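PDB 5B89: cysteine desulfurase from Thermococcus onnurineus, which probably catalyses the pyridoxal-phosphate-dependent removal of sulfur from L-cysteine, passing it to a sulfur carrier and releasing L-alanine. Local coordinates for residues N221-S233 against G245-F257. Numbering follows the deposited sequence.
Sequences NVKKLHADFLAFS and GVLYIREEFFDTF. With PLP (pyridoxal-5'-phosphate), chain G.
D228 and R250 flank the open end of an antiparallel beta hairpin, strands 229-233 and 245-249, in the mixed sheet of the large domain of this class-V (fold type I) enzyme. Arginine suits this place because NE and NH2 lie on one guanidinium edge: two bent bonds (near 140°) share D228 OD1, each 2.8 Å long, NH2 on its syn side and NE nearly along the C-O axis. A bend at chi3 (75°) swings that edge onto the carboxylate, while the bond from R250 N to D228 O, almost straight at 174°, fixes the backbone. R250 NH2 also bridges E252 OE2 at 2.8 Å, making a three-residue network. An alanine in place of R250 would probably leave the buried D228 OD1 and the E252 carboxylate without their charged mate.

Y248 turns one ring face to V222, whose CG1 sits 3.6 Å from the ring centroid in a CH-pi contact; a branched residue fits because CG2 also reaches Y248 OH. Across the sheet, the F229 ring meets F253 and F257 obliquely, and F229 CE2 lies 3.8 Å from I249 CG2. V246 lies over one face of F232.

Paired backbone bonds L230-Y248 and F232-V246 set this register. Helix 73-93 packs on the face bearing V222, F232, V246 and Y248, helix 106-117 on that of F229, A231 and L247. D228 OD2 accepts from F207 N on the adjoining strand.

At the loop end, S233 OG ties the strand directly to the cofactor by a very short bond to phosphate O1P (2.5 Å); S107, H235, Q213 and T288 of the second subunit also bond the cofactor. Ion pair and aromatic packing probably help to fix this strand from its far end.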
loop_
_atom_site.group_PDB
_atom_site.type_symbol
_atom_site.label_atom_id
_atom_site.label_comp_id
_atom_site.label_asym_id
_atom_site.label_seq_id
_atom_site.Cartn_x
_atom_site.Cartn_y
_atom_site.Cartn_z
ATOM N N ASN B 221 -19.491 -12.057 4.961
ATOM C CA ASN B 221 -20.142 -12.228 3.688
ATOM C C ASN B 221 -20.937 -10.957 3.424
ATOM O O ASN B 221 -21.820 -10.572 4.235
ATOM C CB ASN B 221 -21.093 -13.403 3.740
ATOM C CG ASN B 221 -21.797 -13.638 2.440
ATOM O OD1 ASN B 221 -22.653 -12.896 2.090
ATOM N ND2 ASN B 221 -21.288 -14.562 1.631
ATOM N N VAL B 222 -20.666 -10.270 2.327
ATOM C CA VAL B 222 -21.225 -9.000 2.070
ATOM C C VAL B 222 -22.780 -8.999 1.935
ATOM O O VAL B 222 -23.431 -8.002 2.239
ATOM C CB VAL B 222 -20.583 -8.236 0.906
ATOM C CG1 VAL B 222 -19.092 -7.932 1.230
ATOM C CG2 VAL B 222 -20.766 -8.976 -0.393
ATOM N N LYS B 223 -23.270 -10.053 1.343
ATOM C CA LYS B 223 -24.776 -10.234 1.164
ATOM C C LYS B 223 -25.475 -10.402 2.548
ATOM O O LYS B 223 -26.433 -9.630 2.868
ATOM C CB LYS B 223 -25.027 -11.448 0.290
ATOM C CG LYS B 223 -24.372 -11.402 -1.118
ATOM C CD LYS B 223 -24.436 -12.680 -2.006
ATOM C CE LYS B 223 -23.081 -13.445 -2.179
ATOM N NZ LYS B 223 -22.969 -14.785 -1.438
ATOM N N LYS B 224 -24.938 -11.264 3.381
ATOM C CA LYS B 224 -25.465 -11.547 4.692
ATOM C C LYS B 224 -25.398 -10.343 5.566
ATOM O O LYS B 224 -26.294 -10.089 6.356
ATOM C CB LYS B 224 -24.787 -12.684 5.384
ATOM C CG LYS B 224 -24.944 -13.960 4.656
ATOM C CD LYS B 224 -24.500 -15.140 5.445
ATOM C CE LYS B 224 -24.590 -16.338 4.498
ATOM N NZ LYS B 224 -24.138 -17.514 5.281
ATOM N N LEU B 225 -24.350 -9.513 5.435
ATOM C CA LEU B 225 -24.164 -8.360 6.258
ATOM C C LEU B 225 -24.874 -7.110 5.729
ATOM O O LEU B 225 -24.843 -6.060 6.343
ATOM C CB LEU B 225 -22.663 -8.072 6.370
ATOM C CG LEU B 225 -21.869 -9.116 7.131
ATOM C CD1 LEU B 225 -20.389 -8.668 7.122
ATOM C CD2 LEU B 225 -22.360 -9.498 8.557
ATOM N N HIS B 226 -25.419 -7.229 4.511
ATOM C CA HIS B 226 -26.018 -6.073 3.840
ATOM C C HIS B 226 -25.114 -4.904 3.649
ATOM O O HIS B 226 -25.437 -3.752 3.642
ATOM C CB HIS B 226 -27.311 -5.569 4.534
ATOM C CG HIS B 226 -28.290 -6.655 4.863
ATOM N ND1 HIS B 226 -28.444 -7.263 6.105
ATOM C CD2 HIS B 226 -29.075 -7.330 3.999
ATOM C CE1 HIS B 226 -29.364 -8.221 5.985
ATOM N NE2 HIS B 226 -29.764 -8.271 4.724
ATOM N N ALA B 227 -23.823 -5.241 3.418
ATOM C CA ALA B 227 -22.804 -4.220 3.229
ATOM C C ALA B 227 -22.866 -3.506 1.859
ATOM O O ALA B 227 -23.021 -4.133 0.863
ATOM C CB ALA B 227 -21.384 -4.873 3.404
ATOM N N ASP B 228 -22.707 -2.203 1.931
ATOM C CA ASP B 228 -22.456 -1.382 0.761
ATOM C C ASP B 228 -20.928 -1.159 0.544
ATOM O O ASP B 228 -20.472 -1.115 -0.600
ATOM C CB ASP B 228 -23.148 -0.054 0.868
ATOM C CG ASP B 228 -24.722 -0.243 0.891
ATOM O OD1 ASP B 228 -25.229 -1.002 0.071
ATOM O OD2 ASP B 228 -25.269 0.415 1.789
ATOM N N PHE B 229 -20.203 -1.009 1.645
ATOM C CA PHE B 229 -18.720 -0.922 1.621
ATOM C C PHE B 229 -18.277 -1.781 2.732
ATOM O O PHE B 229 -18.875 -1.841 3.819
ATOM C CB PHE B 229 -18.266 0.491 1.804
ATOM C CG PHE B 229 -18.705 1.409 0.703
ATOM C CD1 PHE B 229 -19.929 1.983 0.735
ATOM C CD2 PHE B 229 -17.849 1.735 -0.333
ATOM C CE1 PHE B 229 -20.317 2.830 -0.303
ATOM C CE2 PHE B 229 -18.240 2.548 -1.397
ATOM C CZ PHE B 229 -19.449 3.099 -1.351
ATOM N N LEU B 230 -17.110 -2.423 2.505
ATOM C CA LEU B 230 -16.511 -3.308 3.539
ATOM C C LEU B 230 -15.021 -3.283 3.425
ATOM O O LEU B 230 -14.541 -3.303 2.296
ATOM C CB LEU B 230 -17.064 -4.674 3.511
ATOM C CG LEU B 230 -16.593 -5.649 4.597
ATOM C CD1 LEU B 230 -17.656 -6.603 4.968
ATOM C CD2 LEU B 230 -15.385 -6.403 4.122
ATOM N N ALA B 231 -14.335 -3.176 4.556
ATOM C CA ALA B 231 -12.827 -3.052 4.524
ATOM C C ALA B 231 -12.252 -4.153 5.404
ATOM O O ALA B 231 -12.816 -4.501 6.441
ATOM C CB ALA B 231 -12.447 -1.709 5.116
ATOM N N PHE B 232 -11.151 -4.752 4.981
ATOM C CA PHE B 232 -10.346 -5.621 5.834
ATOM C C PHE B 232 -8.889 -5.562 5.466
ATOM O O PHE B 232 -8.541 -4.980 4.461
ATOM C CB PHE B 232 -10.880 -7.015 5.905
ATOM C CG PHE B 232 -10.742 -7.857 4.691
ATOM C CD1 PHE B 232 -9.616 -8.667 4.557
ATOM C CD2 PHE B 232 -11.722 -7.945 3.721
ATOM C CE1 PHE B 232 -9.474 -9.529 3.543
ATOM C CE2 PHE B 232 -11.582 -8.835 2.700
ATOM C CZ PHE B 232 -10.420 -9.625 2.576
ATOM N N SER B 233 -8.045 -6.112 6.356
ATOM C CA SER B 233 -6.557 -6.104 6.194
ATOM C C SER B 233 -6.030 -7.482 5.986
ATOM O O SER B 233 -6.362 -8.386 6.789
ATOM C CB SER B 233 -5.834 -5.538 7.436
ATOM O OG SER B 233 -6.170 -4.107 7.575
ATOM N N GLY B 245 -4.604 -4.421 1.733
ATOM C CA GLY B 245 -5.965 -4.326 2.258
ATOM C C GLY B 245 -6.956 -4.497 1.156
ATOM O O GLY B 245 -6.663 -4.441 -0.038
ATOM N N VAL B 246 -8.230 -4.588 1.565
ATOM C CA VAL B 246 -9.353 -4.727 0.629
ATOM C C VAL B 246 -10.411 -3.693 0.953
ATOM O O VAL B 246 -10.676 -3.423 2.110
ATOM C CB VAL B 246 -9.913 -6.164 0.702
ATOM C CG1 VAL B 246 -11.223 -6.266 -0.106
ATOM C CG2 VAL B 246 -8.925 -7.178 0.254
ATOM N N LEU B 247 -10.941 -3.108 -0.111
ATOM C CA LEU B 247 -12.140 -2.299 -0.061
ATOM C C LEU B 247 -13.148 -2.917 -1.020
ATOM O O LEU B 247 -12.938 -2.980 -2.247
ATOM C CB LEU B 247 -11.904 -0.861 -0.388
ATOM C CG LEU B 247 -13.193 0.052 -0.473
ATOM C CD1 LEU B 247 -13.875 0.025 0.820
ATOM C CD2 LEU B 247 -12.806 1.422 -0.956
ATOM N N TYR B 248 -14.283 -3.383 -0.453
ATOM C CA TYR B 248 -15.430 -3.770 -1.255
ATOM C C TYR B 248 -16.331 -2.625 -1.446
ATOM O O TYR B 248 -16.655 -1.898 -0.508
ATOM C CB TYR B 248 -16.208 -4.868 -0.490
ATOM C CG TYR B 248 -17.650 -5.141 -0.930
ATOM C CD1 TYR B 248 -17.905 -5.855 -2.084
ATOM C CD2 TYR B 248 -18.669 -4.607 -0.243
ATOM C CE1 TYR B 248 -19.171 -6.140 -2.444
ATOM C CE2 TYR B 248 -19.947 -4.857 -0.612
ATOM C CZ TYR B 248 -20.173 -5.601 -1.726
ATOM O OH TYR B 248 -21.500 -5.923 -2.195
ATOM N N ILE B 249 -16.684 -2.426 -2.721
ATOM C CA ILE B 249 -17.641 -1.394 -3.180
ATOM C C ILE B 249 -18.745 -2.052 -3.916
ATOM O O ILE B 249 -18.573 -2.627 -4.999
ATOM C CB ILE B 249 -16.978 -0.391 -4.105
ATOM C CG1 ILE B 249 -15.739 0.277 -3.470
ATOM C CG2 ILE B 249 -17.985 0.624 -4.610
ATOM C CD1 ILE B 249 -14.920 1.102 -4.417
ATOM N N ARG B 250 -19.951 -2.079 -3.312
ATOM C CA ARG B 250 -21.073 -2.695 -4.051
ATOM C C ARG B 250 -21.409 -1.907 -5.343
ATOM O O ARG B 250 -21.329 -0.707 -5.403
ATOM C CB ARG B 250 -22.271 -2.650 -3.066
ATOM C CG ARG B 250 -23.502 -3.396 -3.586
ATOM C CD ARG B 250 -24.497 -3.859 -2.558
ATOM N NE ARG B 250 -25.150 -2.713 -2.193
ATOM C CZ ARG B 250 -26.347 -2.310 -2.688
ATOM N NH1 ARG B 250 -26.924 -2.937 -3.737
ATOM N NH2 ARG B 250 -26.941 -1.219 -2.149
ATOM N N GLU B 251 -21.698 -2.732 -6.349
ATOM C CA GLU B 251 -21.819 -2.195 -7.694
ATOM C C GLU B 251 -22.808 -1.068 -7.884
ATOM O O GLU B 251 -22.640 -0.188 -8.718
ATOM C CB GLU B 251 -22.079 -3.330 -8.696
ATOM C CG GLU B 251 -23.364 -4.037 -8.586
ATOM C CD GLU B 251 -23.559 -5.175 -9.615
ATOM O OE1 GLU B 251 -22.824 -5.215 -10.606
ATOM O OE2 GLU B 251 -24.425 -6.003 -9.348
ATOM N N GLU B 252 -23.866 -1.078 -7.051
ATOM C CA GLU B 252 -24.730 0.016 -7.093
ATOM C C GLU B 252 -24.153 1.377 -6.826
ATOM O O GLU B 252 -24.723 2.432 -7.191
ATOM C CB GLU B 252 -25.954 -0.254 -6.255
ATOM C CG GLU B 252 -26.046 0.431 -4.953
ATOM C CD GLU B 252 -27.514 0.542 -4.484
ATOM O OE1 GLU B 252 -27.965 1.643 -4.030
ATOM O OE2 GLU B 252 -28.225 -0.494 -4.565
ATOM N N PHE B 253 -22.938 1.495 -6.199
ATOM C CA PHE B 253 -22.245 2.711 -6.003
ATOM C C PHE B 253 -21.191 3.072 -7.000
ATOM O O PHE B 253 -20.576 4.121 -6.855
ATOM C CB PHE B 253 -21.595 2.671 -4.563
ATOM C CG PHE B 253 -22.655 2.618 -3.509
ATOM C CD1 PHE B 253 -23.220 3.796 -2.989
ATOM C CD2 PHE B 253 -23.153 1.395 -3.128
ATOM C CE1 PHE B 253 -24.261 3.696 -2.045
ATOM C CE2 PHE B 253 -24.190 1.344 -2.227
ATOM C CZ PHE B 253 -24.710 2.472 -1.713
ATOM N N PHE B 254 -21.054 2.290 -8.081
ATOM C CA PHE B 254 -20.015 2.671 -9.090
ATOM C C PHE B 254 -20.300 4.047 -9.706
ATOM O O PHE B 254 -19.358 4.692 -10.087
ATOM C CB PHE B 254 -19.933 1.609 -10.138
ATOM C CG PHE B 254 -19.417 0.274 -9.702
ATOM C CD1 PHE B 254 -18.749 0.037 -8.453
ATOM C CD2 PHE B 254 -19.488 -0.848 -10.521
ATOM C CE1 PHE B 254 -18.203 -1.199 -8.199
ATOM C CE2 PHE B 254 -18.970 -2.076 -10.221
ATOM C CZ PHE B 254 -18.291 -2.239 -9.011
ATOM N N ASP B 255 -21.564 4.491 -9.814
ATOM C CA ASP B 255 -21.884 5.836 -10.439
ATOM C C ASP B 255 -21.909 6.964 -9.414
ATOM O O ASP B 255 -22.268 8.066 -9.734
ATOM C CB ASP B 255 -23.296 5.780 -11.133
ATOM C CG ASP B 255 -23.298 4.962 -12.424
ATOM O OD1 ASP B 255 -22.214 4.765 -13.010
ATOM O OD2 ASP B 255 -24.389 4.487 -12.834
ATOM N N THR B 256 -21.605 6.697 -8.153
ATOM C CA THR B 256 -21.761 7.639 -7.039
ATOM C C THR B 256 -20.318 7.881 -6.455
ATOM O O THR B 256 -19.910 8.954 -6.178
ATOM C CB THR B 256 -22.640 7.039 -5.892
ATOM O OG1 THR B 256 -23.947 6.801 -6.391
ATOM C CG2 THR B 256 -22.724 7.985 -4.642
ATOM N N PHE B 257 -19.549 6.798 -6.340
ATOM C CA PHE B 257 -18.304 6.862 -5.578
ATOM C C PHE B 257 -17.209 7.507 -6.372
ATOM O O PHE B 257 -16.826 6.924 -7.405
ATOM C CB PHE B 257 -17.933 5.433 -5.214
ATOM C CG PHE B 257 -16.707 5.315 -4.302
ATOM C CD1 PHE B 257 -16.779 5.704 -2.978
ATOM C CD2 PHE B 257 -15.550 4.807 -4.757
ATOM C CE1 PHE B 257 -15.673 5.624 -2.179
ATOM C CE2 PHE B 257 -14.426 4.699 -3.927
ATOM C CZ PHE B 257 -14.515 5.150 -2.658
HETATM N N1 PLP G . -10.272 -1.556 12.565
HETATM C C2 PLP G . -10.195 -2.590 13.447
HETATM C C2A PLP G . -11.430 -3.106 14.154
HETATM C C3 PLP G . -8.914 -3.116 13.692
HETATM O O3 PLP G . -8.782 -4.151 14.558
HETATM C C4 PLP G . -7.791 -2.627 12.977
HETATM C C4A PLP G . -6.373 -3.219 13.344
HETATM C C5 PLP G . -7.997 -1.601 12.018
HETATM C C6 PLP G . -9.243 -1.047 11.825
HETATM C C5A PLP G . -6.782 -1.043 11.283
HETATM O O4P PLP G . -6.244 -2.078 10.405
HETATM P P PLP G . -4.952 -1.627 9.679
HETATM O O1P PLP G . -4.549 -2.816 8.948
HETATM O O2P PLP G . -3.966 -1.261 10.791
HETATM O O3P PLP G . -5.263 -0.456 8.870
#